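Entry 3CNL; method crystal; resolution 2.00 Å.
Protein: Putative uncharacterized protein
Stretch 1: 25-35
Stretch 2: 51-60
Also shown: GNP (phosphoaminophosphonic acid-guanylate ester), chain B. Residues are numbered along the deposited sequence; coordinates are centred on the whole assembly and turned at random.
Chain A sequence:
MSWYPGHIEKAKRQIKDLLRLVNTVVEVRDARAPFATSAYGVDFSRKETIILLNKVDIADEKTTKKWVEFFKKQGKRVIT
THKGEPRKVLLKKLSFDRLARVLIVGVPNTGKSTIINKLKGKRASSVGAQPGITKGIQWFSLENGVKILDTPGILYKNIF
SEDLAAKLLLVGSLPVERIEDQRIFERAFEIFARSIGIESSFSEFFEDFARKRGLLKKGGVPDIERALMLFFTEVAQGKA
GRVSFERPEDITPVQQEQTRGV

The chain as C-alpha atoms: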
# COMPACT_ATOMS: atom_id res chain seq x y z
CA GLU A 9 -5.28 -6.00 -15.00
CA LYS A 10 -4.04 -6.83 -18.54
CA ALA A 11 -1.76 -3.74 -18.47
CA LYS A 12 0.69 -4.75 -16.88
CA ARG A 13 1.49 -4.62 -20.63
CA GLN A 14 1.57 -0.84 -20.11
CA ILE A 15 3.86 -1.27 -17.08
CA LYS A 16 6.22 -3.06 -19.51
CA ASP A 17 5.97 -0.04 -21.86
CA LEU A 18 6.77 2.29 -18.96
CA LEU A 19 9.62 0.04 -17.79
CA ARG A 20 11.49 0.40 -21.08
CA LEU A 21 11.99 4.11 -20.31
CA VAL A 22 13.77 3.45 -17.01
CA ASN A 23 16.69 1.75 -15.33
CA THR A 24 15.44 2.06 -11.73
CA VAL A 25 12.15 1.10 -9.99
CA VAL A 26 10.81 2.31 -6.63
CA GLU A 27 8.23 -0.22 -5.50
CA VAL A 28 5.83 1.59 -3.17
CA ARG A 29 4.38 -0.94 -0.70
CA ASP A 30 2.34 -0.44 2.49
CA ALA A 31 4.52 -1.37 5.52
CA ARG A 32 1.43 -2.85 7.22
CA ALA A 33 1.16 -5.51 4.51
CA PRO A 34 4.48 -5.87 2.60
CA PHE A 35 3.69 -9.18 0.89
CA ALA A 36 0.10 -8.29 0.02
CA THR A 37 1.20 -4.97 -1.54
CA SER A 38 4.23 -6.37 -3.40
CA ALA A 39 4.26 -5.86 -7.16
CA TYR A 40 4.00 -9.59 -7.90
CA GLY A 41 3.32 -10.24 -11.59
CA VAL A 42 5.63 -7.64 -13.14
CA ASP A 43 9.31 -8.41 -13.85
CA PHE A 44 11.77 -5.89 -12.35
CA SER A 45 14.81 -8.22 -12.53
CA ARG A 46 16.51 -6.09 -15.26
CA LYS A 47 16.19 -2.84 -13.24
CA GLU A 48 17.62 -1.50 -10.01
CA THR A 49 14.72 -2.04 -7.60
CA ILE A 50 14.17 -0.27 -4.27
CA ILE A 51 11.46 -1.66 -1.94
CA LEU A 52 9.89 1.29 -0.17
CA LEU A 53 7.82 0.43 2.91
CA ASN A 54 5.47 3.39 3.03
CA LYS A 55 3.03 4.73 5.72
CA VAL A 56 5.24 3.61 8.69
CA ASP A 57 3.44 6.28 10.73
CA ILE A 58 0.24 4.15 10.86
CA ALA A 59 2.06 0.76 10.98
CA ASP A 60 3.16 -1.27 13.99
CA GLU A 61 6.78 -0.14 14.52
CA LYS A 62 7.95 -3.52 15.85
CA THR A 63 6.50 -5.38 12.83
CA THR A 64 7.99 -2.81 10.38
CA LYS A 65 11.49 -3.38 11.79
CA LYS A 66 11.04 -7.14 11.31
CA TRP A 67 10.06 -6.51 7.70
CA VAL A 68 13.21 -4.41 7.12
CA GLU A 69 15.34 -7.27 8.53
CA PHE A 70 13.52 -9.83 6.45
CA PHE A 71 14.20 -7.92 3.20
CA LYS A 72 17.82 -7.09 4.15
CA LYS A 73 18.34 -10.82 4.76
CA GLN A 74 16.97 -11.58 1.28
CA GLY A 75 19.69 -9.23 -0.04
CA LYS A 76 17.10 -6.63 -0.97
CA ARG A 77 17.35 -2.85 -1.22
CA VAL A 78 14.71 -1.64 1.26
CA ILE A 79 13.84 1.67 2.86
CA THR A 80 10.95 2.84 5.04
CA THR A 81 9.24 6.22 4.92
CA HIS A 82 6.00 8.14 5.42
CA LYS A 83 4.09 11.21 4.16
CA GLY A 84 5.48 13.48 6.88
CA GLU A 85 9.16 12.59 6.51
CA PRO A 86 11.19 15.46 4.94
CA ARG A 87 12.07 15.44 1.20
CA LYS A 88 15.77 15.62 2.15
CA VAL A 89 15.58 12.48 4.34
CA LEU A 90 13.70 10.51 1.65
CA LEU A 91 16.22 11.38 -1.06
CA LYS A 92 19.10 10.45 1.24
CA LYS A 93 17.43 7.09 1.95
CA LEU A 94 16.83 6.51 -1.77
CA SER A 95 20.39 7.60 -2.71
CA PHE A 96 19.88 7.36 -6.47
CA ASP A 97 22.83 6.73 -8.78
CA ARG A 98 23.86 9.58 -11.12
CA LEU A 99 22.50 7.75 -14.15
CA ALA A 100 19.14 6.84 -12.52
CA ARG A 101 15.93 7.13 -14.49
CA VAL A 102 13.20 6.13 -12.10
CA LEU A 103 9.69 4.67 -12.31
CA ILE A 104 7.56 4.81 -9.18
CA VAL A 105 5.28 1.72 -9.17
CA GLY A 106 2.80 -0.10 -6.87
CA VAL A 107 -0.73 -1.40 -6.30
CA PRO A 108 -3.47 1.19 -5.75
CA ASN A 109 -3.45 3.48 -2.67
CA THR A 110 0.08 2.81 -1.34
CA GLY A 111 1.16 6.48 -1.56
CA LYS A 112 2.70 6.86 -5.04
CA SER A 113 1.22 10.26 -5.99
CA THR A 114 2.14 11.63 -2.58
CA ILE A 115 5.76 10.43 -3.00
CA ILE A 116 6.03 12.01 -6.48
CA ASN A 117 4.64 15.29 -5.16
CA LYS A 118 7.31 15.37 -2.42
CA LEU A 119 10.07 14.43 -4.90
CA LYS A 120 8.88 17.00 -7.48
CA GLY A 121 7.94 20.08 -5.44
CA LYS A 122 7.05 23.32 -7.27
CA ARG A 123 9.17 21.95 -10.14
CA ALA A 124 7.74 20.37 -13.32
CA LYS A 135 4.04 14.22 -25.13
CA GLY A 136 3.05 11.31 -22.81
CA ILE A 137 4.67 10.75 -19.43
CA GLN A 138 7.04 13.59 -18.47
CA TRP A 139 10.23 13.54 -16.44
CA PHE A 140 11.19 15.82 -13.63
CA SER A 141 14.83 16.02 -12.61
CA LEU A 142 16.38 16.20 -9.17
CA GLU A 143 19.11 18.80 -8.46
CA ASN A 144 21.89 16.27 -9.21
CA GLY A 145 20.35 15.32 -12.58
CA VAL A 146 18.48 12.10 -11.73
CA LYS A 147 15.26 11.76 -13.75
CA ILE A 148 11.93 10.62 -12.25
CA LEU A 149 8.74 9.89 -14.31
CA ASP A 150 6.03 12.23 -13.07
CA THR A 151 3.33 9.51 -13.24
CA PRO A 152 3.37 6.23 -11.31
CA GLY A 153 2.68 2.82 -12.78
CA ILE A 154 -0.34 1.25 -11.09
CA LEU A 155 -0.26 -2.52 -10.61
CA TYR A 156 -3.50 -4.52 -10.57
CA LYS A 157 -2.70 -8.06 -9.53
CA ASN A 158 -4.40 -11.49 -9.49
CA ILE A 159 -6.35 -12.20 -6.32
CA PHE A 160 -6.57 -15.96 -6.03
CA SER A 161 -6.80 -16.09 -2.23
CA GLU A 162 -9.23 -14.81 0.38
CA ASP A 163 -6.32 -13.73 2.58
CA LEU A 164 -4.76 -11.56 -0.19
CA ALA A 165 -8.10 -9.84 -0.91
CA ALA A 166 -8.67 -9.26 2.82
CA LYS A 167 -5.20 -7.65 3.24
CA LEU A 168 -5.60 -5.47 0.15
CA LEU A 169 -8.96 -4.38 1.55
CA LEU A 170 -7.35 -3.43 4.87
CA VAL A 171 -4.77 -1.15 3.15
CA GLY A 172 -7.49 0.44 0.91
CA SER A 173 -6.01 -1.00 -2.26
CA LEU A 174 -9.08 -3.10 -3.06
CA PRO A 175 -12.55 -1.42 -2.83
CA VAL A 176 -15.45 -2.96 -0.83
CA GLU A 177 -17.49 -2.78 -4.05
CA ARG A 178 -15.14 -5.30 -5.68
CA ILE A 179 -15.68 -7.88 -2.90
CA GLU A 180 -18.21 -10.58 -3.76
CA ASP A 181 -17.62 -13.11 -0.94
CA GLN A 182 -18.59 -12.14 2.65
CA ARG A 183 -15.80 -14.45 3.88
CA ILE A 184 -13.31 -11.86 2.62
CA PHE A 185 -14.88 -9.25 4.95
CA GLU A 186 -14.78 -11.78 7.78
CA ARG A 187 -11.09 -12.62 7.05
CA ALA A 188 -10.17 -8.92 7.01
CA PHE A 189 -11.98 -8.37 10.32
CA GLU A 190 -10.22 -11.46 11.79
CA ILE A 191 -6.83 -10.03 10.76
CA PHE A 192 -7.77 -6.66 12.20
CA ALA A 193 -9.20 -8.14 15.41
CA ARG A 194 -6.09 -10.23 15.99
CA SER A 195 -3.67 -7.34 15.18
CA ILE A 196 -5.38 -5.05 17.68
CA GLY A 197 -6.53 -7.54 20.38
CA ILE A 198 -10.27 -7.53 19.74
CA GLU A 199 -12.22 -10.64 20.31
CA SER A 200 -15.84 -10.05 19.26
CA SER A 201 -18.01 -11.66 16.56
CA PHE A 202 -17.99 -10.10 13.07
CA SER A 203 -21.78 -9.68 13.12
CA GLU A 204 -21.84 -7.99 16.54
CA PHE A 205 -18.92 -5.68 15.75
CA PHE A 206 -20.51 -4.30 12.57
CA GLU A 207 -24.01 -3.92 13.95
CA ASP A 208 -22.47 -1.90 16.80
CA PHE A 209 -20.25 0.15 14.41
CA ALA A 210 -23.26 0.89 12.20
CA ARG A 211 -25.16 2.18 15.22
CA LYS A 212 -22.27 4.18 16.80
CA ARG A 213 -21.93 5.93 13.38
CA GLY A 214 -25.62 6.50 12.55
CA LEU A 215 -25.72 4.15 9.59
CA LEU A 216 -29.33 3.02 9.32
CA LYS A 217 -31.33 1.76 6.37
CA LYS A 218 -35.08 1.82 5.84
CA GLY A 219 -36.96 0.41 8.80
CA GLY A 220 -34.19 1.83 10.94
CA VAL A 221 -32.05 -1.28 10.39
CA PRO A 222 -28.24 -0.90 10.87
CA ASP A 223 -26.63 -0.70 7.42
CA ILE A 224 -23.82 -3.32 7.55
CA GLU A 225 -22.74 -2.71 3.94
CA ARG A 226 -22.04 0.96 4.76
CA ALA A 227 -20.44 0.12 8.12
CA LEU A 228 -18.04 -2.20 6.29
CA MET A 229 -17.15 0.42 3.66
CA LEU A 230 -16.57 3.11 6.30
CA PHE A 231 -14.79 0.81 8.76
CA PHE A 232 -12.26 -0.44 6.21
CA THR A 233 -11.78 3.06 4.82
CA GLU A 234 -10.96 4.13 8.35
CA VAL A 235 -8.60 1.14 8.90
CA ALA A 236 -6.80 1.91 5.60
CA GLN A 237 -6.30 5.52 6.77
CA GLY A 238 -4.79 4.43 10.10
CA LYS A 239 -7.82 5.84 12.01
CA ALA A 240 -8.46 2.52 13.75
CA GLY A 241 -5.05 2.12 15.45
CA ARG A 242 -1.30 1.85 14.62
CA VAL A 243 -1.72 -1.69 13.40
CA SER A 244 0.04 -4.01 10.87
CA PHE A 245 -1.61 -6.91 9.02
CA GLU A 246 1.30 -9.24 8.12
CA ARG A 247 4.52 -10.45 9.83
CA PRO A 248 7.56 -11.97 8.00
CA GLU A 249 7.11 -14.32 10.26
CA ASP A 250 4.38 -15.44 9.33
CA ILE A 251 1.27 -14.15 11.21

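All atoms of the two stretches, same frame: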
# COMPACT_ATOMS: atom_id res chain seq x y z
N VAL A 25 13.53 1.28 -10.43
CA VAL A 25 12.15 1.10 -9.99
C VAL A 25 12.06 1.26 -8.47
O VAL A 25 12.77 0.56 -7.73
CB VAL A 25 11.63 -0.35 -10.34
CG1 VAL A 25 10.26 -0.62 -9.70
CG2 VAL A 25 11.54 -0.54 -11.84
N VAL A 26 11.20 2.18 -8.03
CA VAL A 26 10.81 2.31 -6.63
C VAL A 26 9.44 1.66 -6.46
O VAL A 26 8.41 2.15 -6.97
CB VAL A 26 10.80 3.79 -6.17
CG1 VAL A 26 10.34 3.91 -4.70
CG2 VAL A 26 12.19 4.42 -6.35
N GLU A 27 9.44 0.52 -5.79
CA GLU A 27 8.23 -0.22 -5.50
C GLU A 27 7.63 0.30 -4.19
O GLU A 27 8.18 0.10 -3.10
CB GLU A 27 8.55 -1.71 -5.46
CG GLU A 27 7.37 -2.64 -5.35
CD GLU A 27 7.81 -4.08 -5.13
OE1 GLU A 27 7.04 -4.99 -5.44
OE2 GLU A 27 8.94 -4.31 -4.62
N VAL A 28 6.50 0.99 -4.32
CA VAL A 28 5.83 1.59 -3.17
C VAL A 28 4.81 0.59 -2.58
O VAL A 28 3.74 0.33 -3.16
CB VAL A 28 5.20 2.95 -3.52
CG1 VAL A 28 4.50 3.59 -2.27
CG2 VAL A 28 6.26 3.91 -4.10
N ARG A 29 5.18 0.04 -1.42
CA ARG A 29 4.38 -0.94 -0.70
C ARG A 29 3.87 -0.28 0.57
O ARG A 29 4.40 0.74 0.99
CB ARG A 29 5.25 -2.13 -0.31
CG ARG A 29 5.96 -2.85 -1.49
CD ARG A 29 6.44 -4.20 -1.04
NE ARG A 29 7.29 -4.82 -2.04
CZ ARG A 29 7.81 -6.04 -1.95
NH1 ARG A 29 7.56 -6.81 -0.90
NH2 ARG A 29 8.58 -6.49 -2.94
N ASP A 30 2.83 -0.86 1.17
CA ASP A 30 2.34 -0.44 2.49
C ASP A 30 3.11 -1.30 3.49
O ASP A 30 3.16 -2.51 3.35
CB ASP A 30 0.80 -0.66 2.57
CG ASP A 30 0.17 -0.03 3.81
OD1 ASP A 30 0.69 -0.25 4.92
OD2 ASP A 30 -0.87 0.67 3.70
N ALA A 31 3.76 -0.66 4.48
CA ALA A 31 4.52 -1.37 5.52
C ALA A 31 3.65 -2.27 6.38
O ALA A 31 4.14 -3.19 7.04
CB ALA A 31 5.24 -0.34 6.43
N ARG A 32 2.35 -2.01 6.41
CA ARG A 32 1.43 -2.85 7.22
C ARG A 32 1.16 -4.21 6.57
O ARG A 32 0.73 -5.19 7.22
CB ARG A 32 0.13 -2.10 7.47
CG ARG A 32 0.30 -0.80 8.23
CD ARG A 32 -0.99 0.03 8.29
NE ARG A 32 -1.44 0.45 6.94
CZ ARG A 32 -2.64 0.97 6.68
NH1 ARG A 32 -3.52 1.14 7.67
NH2 ARG A 32 -2.98 1.33 5.43
N ALA A 33 1.40 -4.28 5.26
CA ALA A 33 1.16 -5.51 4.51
C ALA A 33 2.17 -5.62 3.37
O ALA A 33 1.78 -5.45 2.22
CB ALA A 33 -0.30 -5.50 3.94
N PRO A 34 3.46 -5.84 3.67
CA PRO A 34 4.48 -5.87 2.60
C PRO A 34 4.39 -6.97 1.56
O PRO A 34 4.85 -6.74 0.44
CB PRO A 34 5.81 -5.94 3.37
CG PRO A 34 5.47 -5.40 4.71
CD PRO A 34 4.09 -5.93 5.00
N PHE A 35 3.87 -8.15 1.90
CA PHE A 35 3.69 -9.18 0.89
C PHE A 35 2.45 -8.86 0.05
O PHE A 35 2.50 -8.85 -1.18
CB PHE A 35 3.56 -10.59 1.49
CG PHE A 35 4.88 -11.25 1.85
CD1 PHE A 35 6.08 -10.86 1.25
CD2 PHE A 35 4.91 -12.28 2.78
CE1 PHE A 35 7.28 -11.48 1.60
CE2 PHE A 35 6.10 -12.92 3.13
CZ PHE A 35 7.27 -12.52 2.54
N ILE A 51 12.73 -1.40 -2.64
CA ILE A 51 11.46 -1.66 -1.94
C ILE A 51 11.25 -0.56 -0.91
O ILE A 51 12.07 -0.41 -0.00
CB ILE A 51 11.43 -3.04 -1.27
CG1 ILE A 51 11.53 -4.14 -2.34
CG2 ILE A 51 10.16 -3.20 -0.36
CD1 ILE A 51 11.86 -5.53 -1.81
N LEU A 52 10.20 0.22 -1.08
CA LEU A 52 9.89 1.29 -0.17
C LEU A 52 8.69 0.87 0.68
O LEU A 52 7.62 0.57 0.16
CB LEU A 52 9.62 2.57 -0.98
CG LEU A 52 9.39 3.92 -0.31
CD1 LEU A 52 9.53 5.02 -1.35
CD2 LEU A 52 8.02 4.01 0.29
N LEU A 53 8.90 0.82 2.00
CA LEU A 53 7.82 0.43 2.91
C LEU A 53 7.17 1.70 3.40
O LEU A 53 7.70 2.35 4.31
CB LEU A 53 8.35 -0.41 4.07
CG LEU A 53 8.99 -1.73 3.65
CD1 LEU A 53 9.40 -2.52 4.88
CD2 LEU A 53 8.09 -2.58 2.70
N ASN A 54 6.05 2.08 2.79
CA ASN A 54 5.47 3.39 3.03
C ASN A 54 4.47 3.37 4.21
O ASN A 54 4.09 2.30 4.67
CB ASN A 54 4.77 3.86 1.76
CG ASN A 54 4.59 5.33 1.71
OD1 ASN A 54 5.34 6.06 2.32
ND2 ASN A 54 3.58 5.79 0.97
N LYS A 55 4.06 4.56 4.66
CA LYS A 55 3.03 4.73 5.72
C LYS A 55 3.45 4.14 7.08
O LYS A 55 2.58 3.66 7.84
CB LYS A 55 1.65 4.17 5.28
CG LYS A 55 1.09 4.72 3.94
CD LYS A 55 -0.35 4.28 3.67
CE LYS A 55 -0.79 4.78 2.29
NZ LYS A 55 -2.22 4.45 2.03
N VAL A 56 4.75 4.18 7.41
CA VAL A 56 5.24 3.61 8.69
C VAL A 56 4.60 4.30 9.91
O VAL A 56 4.56 3.75 11.05
CB VAL A 56 6.80 3.58 8.81
CG1 VAL A 56 7.41 2.65 7.75
CG2 VAL A 56 7.41 4.99 8.77
N ASP A 57 4.07 5.49 9.66
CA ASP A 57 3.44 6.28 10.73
C ASP A 57 2.15 5.65 11.28
O ASP A 57 1.80 5.87 12.44
CB ASP A 57 3.22 7.71 10.27
CG ASP A 57 2.27 7.80 9.10
OD1 ASP A 57 2.50 7.09 8.12
OD2 ASP A 57 1.30 8.57 9.16
N ILE A 58 1.48 4.83 10.46
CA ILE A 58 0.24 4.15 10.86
C ILE A 58 0.43 2.62 10.95
O ILE A 58 -0.55 1.87 11.13
CB ILE A 58 -0.96 4.53 9.95
CG1 ILE A 58 -0.69 4.22 8.46
CG2 ILE A 58 -1.34 6.02 10.15
CD1 ILE A 58 -1.84 4.54 7.55
N ALA A 59 1.69 2.18 10.88
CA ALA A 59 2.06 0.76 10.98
C ALA A 59 2.60 0.45 12.36
O ALA A 59 3.13 1.32 13.03
CB ALA A 59 3.12 0.42 9.93
N ASP A 60 2.51 -0.82 12.76
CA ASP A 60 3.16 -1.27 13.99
C ASP A 60 4.68 -1.26 13.85
O ASP A 60 5.25 -2.05 13.09
CB ASP A 60 2.70 -2.67 14.37
CG ASP A 60 3.36 -3.16 15.63
OD1 ASP A 60 4.13 -4.15 15.54
OD2 ASP A 60 3.14 -2.52 16.68
PG GNP B . -3.54 5.30 -6.47
O1G GNP B . -2.52 4.66 -7.38
O2G GNP B . -4.59 4.32 -6.00
O3G GNP B . -4.09 6.54 -7.17
N3B GNP B . -3.03 5.96 -5.12
PB GNP B . -1.55 6.35 -4.71
O1B GNP B . -0.70 5.12 -4.64
O2B GNP B . -1.09 7.42 -5.64
O3A GNP B . -1.68 6.93 -3.29
PA GNP B . -1.90 8.40 -2.82
O1A GNP B . -0.61 9.11 -2.74
O2A GNP B . -2.98 9.07 -3.55
O5' GNP B . -2.34 8.21 -1.34
C5' GNP B . -3.48 7.42 -0.97
C4' GNP B . -3.91 7.84 0.43
O4' GNP B . -2.89 7.53 1.42
C3' GNP B . -4.19 9.32 0.63
O3' GNP B . -5.27 9.45 1.55
C2' GNP B . -2.90 9.82 1.27
O2' GNP B . -3.14 10.99 2.01
C1' GNP B . -2.54 8.66 2.19
N9 GNP B . -1.11 8.51 2.45
C8 GNP B . -0.10 8.53 1.51
N7 GNP B . 1.09 8.34 2.04
C5 GNP B . 0.83 8.20 3.42
C6 GNP B . 1.70 7.97 4.52
O6 GNP B . 2.94 7.85 4.51
N1 GNP B . 1.01 7.87 5.74
C2 GNP B . -0.37 7.99 5.88
N2 GNP B . -0.87 7.88 7.13
N3 GNP B . -1.19 8.20 4.87
C4 GNP B . -0.53 8.30 3.68
O HOH W 1 -2.26 1.80 1.66
O HOH W 2 -3.04 1.12 10.74

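The most unusual feature of this contact is that the two arginines of the first stretch are each paired with an acid of the same stretch, and isoleucines of the other stretch lay carbon over their guanidinium faces. These two arginines illustrate the principle that a buried guanidinium must have its polar rim satisfied while its flat faces can accept hydrocarbon. Arg29 NH2 forms a salt bridge with Glu27 OE2 at 2.8 Å, and Arg29 NH1 donates to Pro34 O at 3.0 Å; Ile51 CD1 then covers one face of the group, 3.6 Å from Arg29 NH2. Arg32 does likewise with Asp30, its NH2 reaching Asp30 OD2 at 2.8 Å, while Ile58 CD1 lies over one guanidinium face, 3.8 Å from Arg32 CZ.

The framework beneath is a parallel ladder. Leu52 N donates to Glu27 O (2.9 Å), Arg29 N to Leu52 O (3.0 Å), Asn54 N to Arg29 O (2.8 Å) and Ala31 N to Asn54 O (3.0 Å), so the pairing continues one residue beyond the first strand, into the turn from Asp30 to Ala33. Side chains alternate: Glu27, Arg29, Ile51 and Leu53 share one face, Val28, Asp30, Leu52 and Asn54 the other.

Small and branched apolar residues close the gaps. Val26 CG1 meets Leu52 CD1 at 3.6 Å. Past the strand, the short side chain of Ala31 points toward the second stretch, and its CB packs 3.9 Å from both Leu53 CB and Val56 CG1.

Water extends the polar network: one molecule sits 2.7 Å from Asp30 OD2 and accepts from Lys55 NZ, also at 2.7 Å, linking opposite charges too far apart for a salt bridge. Lys55 NZ also donates to GNP O4' at 3.2 Å, and Asp57 OD1 accepts from GNP N1 at 2.9 Å, placing the second stretch against the nucleotide.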